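Local coordinates for putative triphosphoribosyl-dephospho-coA synthase (Archaeoglobus fulgidus DSM 4304, PDB 3H9P), which probably binds ATP and acts as a triphosphoribosyl-dephospho-CoA synthase of the CitG family, although its function has not been established, at residues Ala140-Glu143 with Ala147-Leu150. Numbering follows the deposited sequence.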
# COMPACT_ATOMS: atom_id res chain seq x y z
N ALA A 140 1.44 2.77 7.96
CA ALA A 140 0.75 2.93 6.70
C ALA A 140 1.34 4.06 5.83
O ALA A 140 1.96 4.98 6.35
CB ALA A 140 -0.74 3.15 6.96
N PRO A 141 1.14 4.00 4.51
CA PRO A 141 1.64 5.12 3.70
C PRO A 141 0.86 6.41 3.98
O PRO A 141 -0.24 6.34 4.52
CB PRO A 141 1.47 4.64 2.26
CG PRO A 141 0.39 3.55 2.33
CD PRO A 141 0.46 2.95 3.72
N GLU A 142 1.41 7.57 3.62
CA GLU A 142 0.80 8.88 3.92
C GLU A 142 -0.56 9.10 3.27
O GLU A 142 -1.39 9.83 3.82
CB GLU A 142 1.77 10.03 3.54
CG GLU A 142 1.20 11.47 3.73
CD GLU A 142 0.57 12.06 2.45
OE1 GLU A 142 -0.01 11.30 1.63
OE2 GLU A 142 0.66 13.30 2.25
N GLU A 143 -0.78 8.50 2.10
CA GLU A 143 -2.05 8.63 1.37
C GLU A 143 -3.23 8.00 2.10
O GLU A 143 -4.39 8.29 1.78
CB GLU A 143 -1.99 8.01 -0.03
CG GLU A 143 -1.96 6.48 -0.03
CD GLU A 143 -0.54 5.93 -0.22
OE1 GLU A 143 0.45 6.71 -0.04
OE2 GLU A 143 -0.42 4.74 -0.59
N ALA A 147 -5.90 5.72 8.38
CA ALA A 147 -4.73 5.34 9.22
C ALA A 147 -4.21 6.54 10.01
O ALA A 147 -3.94 6.49 11.20
CB ALA A 147 -3.61 4.78 8.33
N ARG A 148 -4.06 7.62 9.26
CA ARG A 148 -3.65 8.93 9.73
C ARG A 148 -4.61 9.56 10.76
O ARG A 148 -4.16 10.16 11.72
CB ARG A 148 -3.51 9.77 8.46
CG ARG A 148 -3.56 11.27 8.55
CD ARG A 148 -2.80 11.69 7.36
NE ARG A 148 -3.41 12.75 6.60
CZ ARG A 148 -3.17 12.94 5.32
NH1 ARG A 148 -2.37 12.11 4.65
NH2 ARG A 148 -3.75 13.96 4.70
N GLU A 149 -5.93 9.42 10.57
CA GLU A 149 -6.92 9.71 11.62
C GLU A 149 -6.74 8.83 12.87
O GLU A 149 -6.96 9.28 14.01
CB GLU A 149 -8.35 9.46 11.09
CG GLU A 149 -8.79 10.44 10.02
CD GLU A 149 -9.00 11.83 10.58
OE1 GLU A 149 -10.07 12.10 11.15
OE2 GLU A 149 -8.09 12.64 10.46
N LEU A 150 -6.40 7.56 12.67
CA LEU A 150 -6.30 6.68 13.80
C LEU A 150 -5.06 7.03 14.61
O LEU A 150 -5.02 6.77 15.83
CB LEU A 150 -6.34 5.20 13.38
CG LEU A 150 -7.75 4.57 13.56
CD1 LEU A 150 -8.76 5.20 12.66
CD2 LEU A 150 -7.76 3.05 13.37
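A140 and A147 meet methyl to methyl, CB to CB at 3.6 Å, and this pair is the close-packed end of a contact whose other end is polar and more exposed. Both CB atoms point at the other segment, so loop 140-143 and helix 145-151 can approach each other without any long side chain between them, the CA atoms of A140 and A147 lying 6.5 Å apart. A147 is buried; M137, from helix 133-138, also packs on it, so A147 meets both the loop and helix 133-138.

Toward solvent the contact changes character. R148 sends its chain out with CG anti to the backbone N (chi1 159°) and a bend at chi3, which carries the guanidinium over to the loop at E142. There NH1 of R148 lies 2.6 Å from the backbone O of E142, which sits at the edge of the guanidinium and near its plane. The E142 carboxylate adds a looser attraction: OE1 to NH1 of R148 is a long salt bridge of 3.9 Å. The two side chains run alongside each other in the same direction; the planes of their charged groups are 61° apart, and both carboxylate oxygens have the one NH1 of R148 as their nearest guanidinium nitrogen, at long range, rather than pairing side by side with two N-H groups. E142 also packs on K118 of the second subunit, which puts this looser side beside the subunit interface, and R148 touches F185 of its own chain.

The turn into the helix is tied down by N144, whose OD1 accepts a hydrogen bond from the backbone N of A147. Small side chains thus pack closely at the buried end of the linker while a long charged one reaches its exposed end, in a short connection between consecutive helices of an all-helical fold.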